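Local coordinates for putative metal-dependent phosphoesterase (Bifidobacterium adolescentis, PDB 3O0F), which hydrolyses phosphoester bonds as a metal-dependent PHP-family phosphoesterase, with iron and zinc ions and AMP bound at its active site, at residues N210-L213 with E217-D220; G196-A201 with R282-R287. All coordinates share one frame; numbering follows the deposited sequence.

How the contacts relate
Both contacts sit toward the outside of the fold, each partly buried, and their centres lie 22 Å apart. Contact 1 (210-213 with 217-220) is local: it ties the loop that follows strand 198-201 to helix 216-225, the next helix in the chain, through a side-chain hydrogen bond from R212 to Q218. Contact 2 (196-201 with 282-287) joins that same strand, at its beginning, to the distant helix 278-287. Its chemistry is mostly apolar at the strand, with a bridging water and an ion pair within the helix toward the surface. Contact 2 buries 194 Å², against 84 Å² for contact 1.

Contact 1: N210-L213 with E217-D220; sequences NRRL and EQLD
R212 reaches from the loop 210-213 to Q218 on helix 216-225, and the amide of Q218 comes to meet it from the opposite direction. At CB the arginine starts out across the line to the helix. With chi1 at 77°, CG lies between the backbone N and the carbonyl carbon, and from there CG, CD and NE run extended, carrying the guanidinium across to the glutamine. CZ of R212 stands 3.7 Å from Q218 OE1. The contact is made by NH1, which donates to Q218 OE1 at 2.9 Å in a nearly straight bond (167°). The oxygen lies close to the guanidinium plane, at its edge; the donor sits above the amide's carbonyl plane, off the lone pairs, and the two flat groups are turned 44° apart. R212 NH1 also bends back to its own loop in a weak bond to L213 O, 3.0 Å away. The pairing fastens the last part of the connection from strand 198-201 to the first turn of helix 216-225, a beta-to-alpha connection of the PHP fold; the iron ligand H203 lies near its start. NH2 of R212 has long, weak ion pairs with E81 and D82. Q218 OE1 accepts a second hydrogen bond, from the backbone N of S215, while Q218 NE2 donates weakly to D80.

Contact 2: G196-A201 with R282-R287; sequences GGVVVA and REILCR
Helix 278-287, the last helix of the chain, packs at its C-terminal end against the beginning of strand 198-201, an inner strand of the mixed sheet of this PHP fold. V198 carries the strand's side of the contact. Its CB points at the helix, and its two methyls divide the work: CG2 lies 3.5 Å from the carbonyl oxygen of I284 and 3.6 Å from R287 CB, while CG1 and CB face the branch methyl of I284. The closest approach between the valine and isoleucine side chains is 4.1 Å, from V198 CB to I284 CG2. That methyl is anti to the isoleucine's backbone N, which turns it to the strand as the two side chains pass at a slant. R287 instead crosses the valine at about a right angle, offering only its first carbon. Beyond CB its chain runs extended to E283, one turn earlier, in a salt bridge within the helix: R287 NE donates to E283 OE2 at 2.8 Å and 171° on the anti lone pair. R287 NH2 reaches E283 OE2 as well, at 3.3 Å, so the guanidinium grips this oxygen side-on. A second salt bridge, from NH1 to D228, holds the group further, and D228 also accepts from the backbone N of V199, linking helix and strand through one carboxylate. At the edge of the contact, a water donates to both G196 O and R287 O. G196, with positive phi, is the C-prime residue of the Schellman motif that closes helix 185-194 before the strand. With V198 pointing outward to I284 and R287, helix 278-287 packs on the outside of an inner strand, as in the distorted (beta/alpha)7 barrel of PHP domains.

Contact 1: N210-L213 with E217-D220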
loop_
_atom_site.group_PDB
_atom_site.type_symbol
_atom_site.label_atom_id
_atom_site.label_comp_id
_atom_site.label_asym_id
_atom_site.label_seq_id
_atom_site.Cartn_x
_atom_site.Cartn_y
_atom_site.Cartn_z
ATOM N N ASN A 210 6.762 -3.254 -12.840
ATOM C CA ASN A 210 7.689 -4.383 -13.144
ATOM C C ASN A 210 7.969 -4.605 -14.648
ATOM O O ASN A 210 7.085 -4.359 -15.474
ATOM C CB ASN A 210 7.057 -5.681 -12.608
ATOM C CG ASN A 210 7.101 -5.787 -11.081
ATOM O OD1 ASN A 210 8.165 -5.997 -10.502
ATOM N ND2 ASN A 210 5.932 -5.656 -10.427
ATOM N N ARG A 211 9.163 -5.112 -14.990
ATOM C CA ARG A 211 9.420 -5.657 -16.352
ATOM C C ARG A 211 8.407 -6.774 -16.770
ATOM O O ARG A 211 8.059 -6.896 -17.939
ATOM C CB ARG A 211 10.862 -6.186 -16.486
ATOM N N ARG A 212 7.967 -7.607 -15.830
ATOM C CA ARG A 212 6.908 -8.568 -16.129
ATOM C C ARG A 212 5.957 -8.682 -14.938
ATOM O O ARG A 212 6.379 -8.557 -13.801
ATOM C CB ARG A 212 7.465 -9.937 -16.552
ATOM C CG ARG A 212 7.980 -10.812 -15.405
ATOM C CD ARG A 212 8.363 -12.193 -15.890
ATOM N NE ARG A 212 8.795 -13.040 -14.780
ATOM C CZ ARG A 212 7.984 -13.627 -13.889
ATOM N NH1 ARG A 212 6.655 -13.453 -13.926
ATOM N NH2 ARG A 212 8.512 -14.381 -12.919
ATOM N N LEU A 213 4.675 -8.882 -15.239
ATOM C CA LEU A 213 3.648 -9.161 -14.240
ATOM C C LEU A 213 3.794 -10.572 -13.655
ATOM O O LEU A 213 4.443 -11.466 -14.215
ATOM C CB LEU A 213 2.264 -9.022 -14.860
ATOM C CG LEU A 213 1.947 -7.720 -15.588
ATOM C CD1 LEU A 213 0.569 -7.827 -16.252
ATOM C CD2 LEU A 213 2.007 -6.520 -14.601
ATOM N N GLU A 217 0.680 -19.000 -12.900
ATOM C CA GLU A 217 1.325 -19.998 -12.026
ATOM C C GLU A 217 1.738 -19.395 -10.676
ATOM O O GLU A 217 1.507 -20.007 -9.649
ATOM C CB GLU A 217 2.528 -20.711 -12.724
ATOM C CG GLU A 217 2.069 -21.654 -13.860
ATOM C CD GLU A 217 3.031 -22.829 -14.280
ATOM O OE1 GLU A 217 4.023 -22.623 -15.038
ATOM O OE2 GLU A 217 2.709 -23.989 -13.919
ATOM N N GLN A 218 2.322 -18.199 -10.675
ATOM C CA GLN A 218 2.689 -17.535 -9.417
ATOM C C GLN A 218 1.443 -17.174 -8.620
ATOM O O GLN A 218 1.446 -17.268 -7.389
ATOM C CB GLN A 218 3.541 -16.286 -9.643
ATOM C CG GLN A 218 4.913 -16.551 -10.318
ATOM C CD GLN A 218 5.614 -15.263 -10.684
ATOM O OE1 GLN A 218 5.230 -14.587 -11.651
ATOM N NE2 GLN A 218 6.680 -14.909 -9.920
ATOM N N LEU A 219 0.379 -16.756 -9.309
ATOM C CA LEU A 219 -0.868 -16.474 -8.632
ATOM C C LEU A 219 -1.453 -17.746 -8.048
ATOM O O LEU A 219 -1.963 -17.707 -6.932
ATOM C CB LEU A 219 -1.893 -15.748 -9.532
ATOM C CG LEU A 219 -1.551 -14.268 -9.796
ATOM C CD1 LEU A 219 -2.478 -13.636 -10.820
ATOM C CD2 LEU A 219 -1.566 -13.465 -8.484
ATOM N N ASP A 220 -1.353 -18.874 -8.776
ATOM C CA ASP A 220 -1.890 -20.139 -8.297
ATOM C C ASP A 220 -1.198 -20.583 -7.028
ATOM O O ASP A 220 -1.878 -20.991 -6.110
ATOM C CB ASP A 220 -1.807 -21.245 -9.337
ATOM C CG ASP A 220 -2.835 -21.073 -10.456
ATOM O OD1 ASP A 220 -3.849 -20.361 -10.264
ATOM O OD2 ASP A 220 -2.618 -21.660 -11.535
#

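Contact 2: G196-A201 with R282-R287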
loop_
_atom_site.group_PDB
_atom_site.type_symbol
_atom_site.label_atom_id
_atom_site.label_comp_id
_atom_site.label_asym_id
_atom_site.label_seq_id
_atom_site.Cartn_x
_atom_site.Cartn_y
_atom_site.Cartn_z
ATOM N N GLY A 196 -4.305 -13.893 11.502
ATOM C CA GLY A 196 -5.764 -13.937 11.432
ATOM C C GLY A 196 -6.359 -13.016 10.393
ATOM O O GLY A 196 -7.581 -12.775 10.402
ATOM N N GLY A 197 -5.514 -12.503 9.495
ATOM C CA GLY A 197 -5.945 -11.485 8.544
ATOM C C GLY A 197 -6.391 -11.983 7.178
ATOM O O GLY A 197 -6.408 -13.180 6.876
ATOM N N VAL A 198 -6.648 -11.014 6.310
ATOM C CA VAL A 198 -7.135 -11.227 4.968
ATOM C C VAL A 198 -6.096 -10.587 4.078
ATOM O O VAL A 198 -5.698 -9.427 4.262
ATOM C CB VAL A 198 -8.545 -10.592 4.775
ATOM C CG1 VAL A 198 -9.085 -10.733 3.303
ATOM C CG2 VAL A 198 -9.505 -11.201 5.786
ATOM N N VAL A 199 -5.676 -11.333 3.075
ATOM C CA VAL A 199 -4.588 -10.895 2.204
ATOM C C VAL A 199 -5.023 -10.819 0.733
ATOM O O VAL A 199 -5.632 -11.744 0.173
ATOM C CB VAL A 199 -3.270 -11.758 2.427
ATOM C CG1 VAL A 199 -3.514 -13.205 2.157
ATOM C CG2 VAL A 199 -2.140 -11.206 1.563
ATOM N N VAL A 200 -4.689 -9.703 0.097
ATOM C CA VAL A 200 -5.134 -9.396 -1.285
ATOM C C VAL A 200 -3.898 -8.952 -2.090
ATOM O O VAL A 200 -3.134 -8.163 -1.591
ATOM C CB VAL A 200 -6.203 -8.262 -1.240
ATOM C CG1 VAL A 200 -6.540 -7.720 -2.668
ATOM C CG2 VAL A 200 -7.466 -8.713 -0.451
ATOM N N ALA A 201 -3.698 -9.463 -3.310
ATOM C CA ALA A 201 -2.604 -9.004 -4.175
ATOM C C ALA A 201 -3.009 -7.617 -4.768
ATOM O O ALA A 201 -4.062 -7.481 -5.381
ATOM C CB ALA A 201 -2.323 -10.056 -5.311
ATOM N N ARG A 282 -17.895 -6.697 3.649
ATOM C CA ARG A 282 -18.525 -7.607 4.635
ATOM C C ARG A 282 -17.753 -8.867 4.823
ATOM O O ARG A 282 -17.445 -9.292 5.950
ATOM C CB ARG A 282 -19.956 -7.975 4.219
ATOM C CG ARG A 282 -20.969 -7.417 5.071
ATOM C CD ARG A 282 -22.353 -7.941 4.732
ATOM N NE ARG A 282 -23.250 -6.829 4.884
ATOM C CZ ARG A 282 -23.713 -6.055 3.903
ATOM N NH1 ARG A 282 -23.467 -6.309 2.622
ATOM N NH2 ARG A 282 -24.499 -5.041 4.228
ATOM N N GLU A 283 -17.422 -9.473 3.713
ATOM C CA GLU A 283 -16.689 -10.718 3.719
ATOM C C GLU A 283 -15.274 -10.546 4.270
ATOM O O GLU A 283 -14.794 -11.406 4.996
ATOM C CB GLU A 283 -16.719 -11.347 2.321
ATOM C CG GLU A 283 -16.124 -12.765 2.195
ATOM C CD GLU A 283 -16.698 -13.833 3.157
ATOM O OE1 GLU A 283 -17.857 -13.732 3.632
ATOM O OE2 GLU A 283 -15.957 -14.814 3.422
ATOM N N ILE A 284 -14.607 -9.439 3.983
ATOM C CA ILE A 284 -13.294 -9.217 4.575
ATOM C C ILE A 284 -13.384 -9.179 6.111
ATOM O O ILE A 284 -12.516 -9.719 6.851
ATOM C CB ILE A 284 -12.649 -7.926 4.035
ATOM C CG1 ILE A 284 -12.330 -8.070 2.533
ATOM C CG2 ILE A 284 -11.338 -7.579 4.833
ATOM C CD1 ILE A 284 -11.827 -6.777 1.855
ATOM N N LEU A 285 -14.403 -8.472 6.587
ATOM C CA LEU A 285 -14.610 -8.253 8.016
ATOM C C LEU A 285 -14.913 -9.555 8.733
ATOM O O LEU A 285 -14.424 -9.819 9.866
ATOM C CB LEU A 285 -15.743 -7.251 8.233
ATOM C CG LEU A 285 -15.367 -5.765 8.064
ATOM C CD1 LEU A 285 -16.612 -4.909 7.983
ATOM C CD2 LEU A 285 -14.475 -5.257 9.185
ATOM N N CYS A 286 -15.735 -10.369 8.071
ATOM C CA CYS A 286 -16.116 -11.692 8.583
ATOM C C CYS A 286 -14.971 -12.679 8.605
ATOM O O CYS A 286 -14.875 -13.467 9.541
ATOM C CB CYS A 286 -17.311 -12.266 7.817
ATOM S SG CYS A 286 -18.829 -11.326 8.079
ATOM N N ARG A 287 -14.072 -12.624 7.627
ATOM C CA ARG A 287 -12.919 -13.477 7.644
ATOM C C ARG A 287 -11.834 -13.052 8.589
ATOM O O ARG A 287 -11.111 -13.911 9.062
ATOM C CB ARG A 287 -12.246 -13.559 6.275
ATOM C CG ARG A 287 -13.048 -14.253 5.317
ATOM C CD ARG A 287 -12.240 -14.544 4.109
ATOM N NE ARG A 287 -13.155 -14.909 3.079
ATOM C CZ ARG A 287 -12.829 -15.362 1.889
ATOM N NH1 ARG A 287 -11.551 -15.533 1.529
ATOM N NH2 ARG A 287 -13.825 -15.649 1.074
HETATM O O HOH W 1 -9.529 -14.289 11.691
#